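Local coordinates for immunomodulatory active chitinase (Trichuris suis, PDB 6G9E), which probably hydrolyses chitin as a family 18 glycoside hydrolase, and has immunomodulatory activity, at residues Ile309-Val314 with Ser378-His383; Arg324-Glu329 with Asp346-Lys351. All coordinates share one frame; numbering follows the deposited sequence.

Overall arrangement
Both contacts tie the alpha/beta insertion domain of the family 18 chitinase fold to the TIM barrel. Both are partly buried, and each centre lies about 19 Å from the centre of the chain. In contact 1, the start of helix 311-318 meets the loop after barrel strand 364-368. In contact 2, strand 323-327 faces the start of helix 347-360, through which the chain returns to the barrel. Contact 1 relies on aromatic rings, sulfur and one hydrogen bond. Contact 2 is charged, with an arginine between two acids and a tryptophan beneath one of them. Their centres are about 15 Å apart. They touch where His383 packs on Val347 and Tyr311 on Asp346.

Contact 1 (Ile309-Val314 with Ser378-His383); sequences ISYYEV and SFCTEH
Tyr311 and His383 approach from opposite directions and join in a hydrogen bond, OH to NE2, of 2.7 Å. Each polar atom lies near the plane of the other ring, so the two rings meet edge to edge. Tyr311 has CG anti to its backbone N (chi1 172°), which sends the phenol out toward the loop.

The sulfur contact lies beside this bond. Cys380 SG is 3.6 Å from Tyr311 CE2 and approaches the ring obliquely. The same sulfur forms a disulfide with Cys315, one turn further along helix 311-318. This helix belongs to the insertion domain of the family 18 chitinase fold. The loop 378-383 follows the last barrel strand, so the disulfide locks the two parts together covalently.

The aromatic pair is Tyr312 and Phe379. Their side chains run side by side in the same direction, with CB of Tyr312 3.5 Å from CB of Phe379. The planes are inclined by 32°, and Tyr312 CD2 lies over the centre of one Phe379 face.

Two capping bonds hold the helix start. Ser310 OG accepts from Glu313 N at 3.0 Å, and Glu313 OE1 accepts from Ser310 N, a capping box.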
# COMPACT_ATOMS: atom_id res chain seq x y z
N ILE A 309 -11.20 -7.16 6.17
CA ILE A 309 -10.70 -8.00 7.25
C ILE A 309 -9.18 -7.90 7.29
O ILE A 309 -8.52 -7.92 6.25
CB ILE A 309 -11.17 -9.47 7.08
CG1 ILE A 309 -10.71 -10.33 8.25
CG2 ILE A 309 -10.74 -10.04 5.73
CD1 ILE A 309 -11.72 -11.42 8.63
N SER A 310 -8.62 -7.77 8.50
CA SER A 310 -7.18 -7.91 8.68
C SER A 310 -6.78 -9.38 8.62
O SER A 310 -7.60 -10.28 8.84
CB SER A 310 -6.73 -7.32 10.02
OG SER A 310 -6.99 -8.22 11.09
N TYR A 311 -5.50 -9.62 8.32
CA TYR A 311 -5.04 -11.00 8.22
C TYR A 311 -5.23 -11.71 9.55
O TYR A 311 -5.74 -12.83 9.61
CB TYR A 311 -3.59 -11.09 7.78
CG TYR A 311 -3.08 -12.53 7.88
CD1 TYR A 311 -3.61 -13.54 7.08
CD2 TYR A 311 -2.11 -12.88 8.82
CE1 TYR A 311 -3.16 -14.84 7.18
CE2 TYR A 311 -1.66 -14.18 8.93
CZ TYR A 311 -2.19 -15.16 8.12
OH TYR A 311 -1.74 -16.48 8.23
N TYR A 312 -4.83 -11.07 10.65
CA TYR A 312 -4.94 -11.74 11.93
C TYR A 312 -6.40 -12.03 12.26
O TYR A 312 -6.71 -13.08 12.83
CB TYR A 312 -4.24 -10.94 13.04
CG TYR A 312 -4.75 -9.55 13.30
CD1 TYR A 312 -4.14 -8.45 12.71
CD2 TYR A 312 -5.82 -9.33 14.16
CE1 TYR A 312 -4.60 -7.16 12.93
CE2 TYR A 312 -6.30 -8.05 14.39
CZ TYR A 312 -5.67 -6.97 13.78
OH TYR A 312 -6.12 -5.69 14.03
N GLU A 313 -7.32 -11.15 11.85
CA GLU A 313 -8.74 -11.46 12.02
C GLU A 313 -9.12 -12.73 11.25
O GLU A 313 -9.96 -13.52 11.71
CB GLU A 313 -9.59 -10.28 11.57
CG GLU A 313 -9.57 -9.09 12.52
CD GLU A 313 -10.28 -7.87 11.94
OE1 GLU A 313 -10.33 -7.74 10.70
OE2 GLU A 313 -10.78 -7.05 12.74
N VAL A 314 -8.51 -12.94 10.08
CA VAL A 314 -8.74 -14.18 9.34
C VAL A 314 -8.31 -15.38 10.17
O VAL A 314 -9.03 -16.39 10.25
CB VAL A 314 -8.01 -14.14 7.98
CG1 VAL A 314 -8.02 -15.52 7.33
CG2 VAL A 314 -8.64 -13.13 7.03
N SER A 378 0.37 -13.67 17.93
CA SER A 378 -0.48 -14.40 18.85
C SER A 378 -1.91 -14.58 18.37
O SER A 378 -2.67 -15.29 19.03
CB SER A 378 -0.52 -13.70 20.22
OG SER A 378 -0.60 -12.29 20.09
N PHE A 379 -2.31 -13.96 17.26
CA PHE A 379 -3.66 -14.16 16.73
C PHE A 379 -3.75 -15.43 15.92
O PHE A 379 -4.83 -15.99 15.77
CB PHE A 379 -4.09 -13.00 15.83
CG PHE A 379 -4.32 -11.70 16.54
CD1 PHE A 379 -5.55 -11.41 17.13
CD2 PHE A 379 -3.33 -10.73 16.57
CE1 PHE A 379 -5.76 -10.20 17.76
CE2 PHE A 379 -3.54 -9.50 17.20
CZ PHE A 379 -4.75 -9.23 17.79
N CYS A 380 -2.63 -15.88 15.35
CA CYS A 380 -2.61 -17.06 14.52
C CYS A 380 -1.90 -18.19 15.24
O CYS A 380 -1.01 -17.96 16.08
CB CYS A 380 -1.90 -16.82 13.18
SG CYS A 380 -2.44 -15.40 12.25
N THR A 381 -2.27 -19.41 14.88
CA THR A 381 -1.65 -20.58 15.46
C THR A 381 -0.89 -21.44 14.45
O THR A 381 0.06 -22.12 14.85
CB THR A 381 -2.70 -21.41 16.21
OG1 THR A 381 -3.80 -21.73 15.34
CG2 THR A 381 -3.23 -20.61 17.40
N GLU A 382 -1.22 -21.38 13.15
CA GLU A 382 -0.48 -22.16 12.15
C GLU A 382 1.00 -21.82 12.11
O GLU A 382 1.79 -22.63 11.60
CB GLU A 382 -1.03 -21.94 10.73
CG GLU A 382 -2.53 -21.93 10.60
CD GLU A 382 -3.09 -20.52 10.57
OE1 GLU A 382 -3.15 -19.87 11.64
OE2 GLU A 382 -3.48 -20.07 9.46
N HIS A 383 1.41 -20.66 12.60
CA HIS A 383 2.79 -20.21 12.47
C HIS A 383 3.57 -20.33 13.76
O HIS A 383 4.63 -19.70 13.90
CB HIS A 383 2.82 -18.77 11.96
CG HIS A 383 1.85 -18.52 10.85
ND1 HIS A 383 1.91 -19.19 9.65
CD2 HIS A 383 0.79 -17.68 10.76
CE1 HIS A 383 0.94 -18.77 8.86
NE2 HIS A 383 0.25 -17.85 9.51

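Contact 2 (Arg324-Glu329 with Asp346-Lys351)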
# COMPACT_ATOMS: atom_id res chain seq x y z
N ARG A 324 -11.21 -22.69 4.29
CA ARG A 324 -10.33 -22.05 3.34
C ARG A 324 -10.39 -22.76 1.99
O ARG A 324 -10.67 -23.96 1.90
CB ARG A 324 -8.89 -22.05 3.87
CG ARG A 324 -7.89 -21.32 3.00
CD ARG A 324 -6.50 -21.38 3.61
NE ARG A 324 -5.45 -20.88 2.71
CZ ARG A 324 -4.90 -21.59 1.73
NH1 ARG A 324 -5.32 -22.83 1.48
NH2 ARG A 324 -3.95 -21.05 0.99
N VAL A 325 -10.18 -22.00 0.92
CA VAL A 325 -10.19 -22.54 -0.43
C VAL A 325 -9.08 -21.85 -1.22
O VAL A 325 -9.11 -20.62 -1.38
CB VAL A 325 -11.54 -22.35 -1.15
CG1 VAL A 325 -11.53 -23.07 -2.50
CG2 VAL A 325 -12.71 -22.81 -0.29
N TRP A 326 -8.12 -22.61 -1.69
CA TRP A 326 -7.10 -22.08 -2.58
C TRP A 326 -7.67 -21.94 -3.98
O TRP A 326 -8.45 -22.79 -4.43
CB TRP A 326 -5.89 -23.01 -2.58
CG TRP A 326 -4.75 -22.63 -3.45
CD1 TRP A 326 -4.35 -23.25 -4.60
CD2 TRP A 326 -3.82 -21.56 -3.22
NE1 TRP A 326 -3.23 -22.63 -5.11
CE2 TRP A 326 -2.88 -21.59 -4.28
CE3 TRP A 326 -3.68 -20.59 -2.24
CZ2 TRP A 326 -1.83 -20.68 -4.38
CZ3 TRP A 326 -2.64 -19.68 -2.34
CH2 TRP A 326 -1.73 -19.73 -3.40
N ASP A 327 -7.31 -20.86 -4.67
CA ASP A 327 -7.64 -20.68 -6.08
C ASP A 327 -6.33 -20.66 -6.87
O ASP A 327 -5.63 -19.64 -6.87
CB ASP A 327 -8.44 -19.40 -6.31
CG ASP A 327 -8.67 -19.12 -7.78
OD1 ASP A 327 -7.85 -18.40 -8.40
OD2 ASP A 327 -9.67 -19.62 -8.33
N ASP A 328 -5.99 -21.77 -7.53
CA ASP A 328 -4.65 -21.88 -8.10
C ASP A 328 -4.46 -20.96 -9.30
O ASP A 328 -3.36 -20.43 -9.50
CB ASP A 328 -4.34 -23.33 -8.48
CG ASP A 328 -2.85 -23.64 -8.37
OD1 ASP A 328 -2.09 -23.32 -9.31
OD2 ASP A 328 -2.43 -24.19 -7.33
N GLU A 329 -5.51 -20.74 -10.08
CA GLU A 329 -5.43 -19.82 -11.21
C GLU A 329 -4.87 -18.46 -10.77
O GLU A 329 -3.88 -17.98 -11.33
CB GLU A 329 -6.81 -19.64 -11.83
CG GLU A 329 -6.96 -20.22 -13.19
CD GLU A 329 -8.08 -19.58 -13.95
OE1 GLU A 329 -9.23 -19.57 -13.44
OE2 GLU A 329 -7.81 -19.09 -15.06
N ASP A 346 -2.39 -14.88 2.25
CA ASP A 346 -1.83 -15.64 3.37
C ASP A 346 -0.40 -16.01 3.01
O ASP A 346 0.20 -15.47 2.06
CB ASP A 346 -2.67 -16.89 3.69
CG ASP A 346 -2.63 -17.95 2.57
OD1 ASP A 346 -2.11 -17.68 1.45
OD2 ASP A 346 -3.12 -19.07 2.84
N VAL A 347 0.17 -16.97 3.74
CA VAL A 347 1.58 -17.26 3.48
C VAL A 347 1.77 -17.89 2.11
O VAL A 347 2.77 -17.60 1.43
CB VAL A 347 2.17 -18.13 4.60
CG1 VAL A 347 3.56 -18.56 4.21
CG2 VAL A 347 2.21 -17.34 5.90
N GLU A 348 0.83 -18.72 1.65
CA GLU A 348 1.01 -19.34 0.34
C GLU A 348 0.93 -18.31 -0.78
O GLU A 348 1.77 -18.29 -1.68
CB GLU A 348 -0.01 -20.46 0.13
CG GLU A 348 0.39 -21.43 -0.99
CD GLU A 348 -0.73 -22.38 -1.39
OE1 GLU A 348 -0.67 -22.96 -2.50
OE2 GLU A 348 -1.68 -22.55 -0.59
N SER A 349 -0.09 -17.44 -0.73
CA SER A 349 -0.25 -16.43 -1.78
C SER A 349 0.93 -15.47 -1.80
O SER A 349 1.44 -15.13 -2.88
CB SER A 349 -1.56 -15.68 -1.60
OG SER A 349 -1.40 -14.57 -0.73
N MET A 350 1.37 -15.03 -0.61
CA MET A 350 2.54 -14.15 -0.51
C MET A 350 3.80 -14.83 -1.02
O MET A 350 4.63 -14.20 -1.70
CB MET A 350 2.73 -13.72 0.93
CG MET A 350 1.66 -12.80 1.47
SD MET A 350 1.89 -11.11 0.94
CE MET A 350 0.80 -10.24 2.06
N LYS A 351 4.00 -16.10 -0.64
CA LYS A 351 5.11 -16.86 -1.19
C LYS A 351 5.05 -16.90 -2.71
O LYS A 351 6.09 -16.88 -3.38
CB LYS A 351 5.12 -18.29 -0.63
CG LYS A 351 6.10 -18.55 0.50
CD LYS A 351 6.17 -20.06 0.80
CE LYS A 351 6.11 -20.38 2.31
NZ LYS A 351 7.38 -20.14 3.07
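Arg324 reaches from its strand to Asp346 and Glu348 at the start of the facing helix. Its chain is extended from CG to NE and crosses the Asp346 side chain at about a right angle. The guanidinium and the Asp346 carboxylate are nearly coplanar, 21° apart. The grip is side-on, with two of its nitrogens, NE and NH2, on one oxygen. Asp346 OD2 accepts from Arg324 NE at 3.0 Å and from Arg324 NH2 at 2.8 Å, both on its syn side. Arg324 NH2 also bonds to Glu348 OE2 at 3.1 Å, on the anti side of that carboxylate. All three bonds are bent and tilted out of the planes of the groups they join. One guanidinium thus bridges two acids, which probably offsets their mutual repulsion.

Trp326 and Glu348 come from opposite directions. The carboxylate lies flat over one face of the indole, with planes 12° apart and Glu348 OE1 3.2 Å from Trp326 CE2. Glu348 CG sits over the six-membered ring in a CH-pi contact. The Glu348 chain, extended with CG opposite the backbone N (chi1 -162°), reaches across the ring. The indole is held at its own edge by Trp326 NE1, which donates to Asp328 OD2 at 2.8 Å, in the ring plane of the indole but from above the Asp328 carboxylate plane. This bond limits rotation of the ring.

Asp346 has a second role through its other oxygen. OD1 accepts from Ser349 N at 3.0 Å, nearly straight. In return, Ser349 OG accepts from Asp346 N, while also bonding to Asp345. Asp346 and Ser349 form a capping box at the start of helix 347-360, where the insertion domain of family 18 chitinases rejoins the TIM barrel.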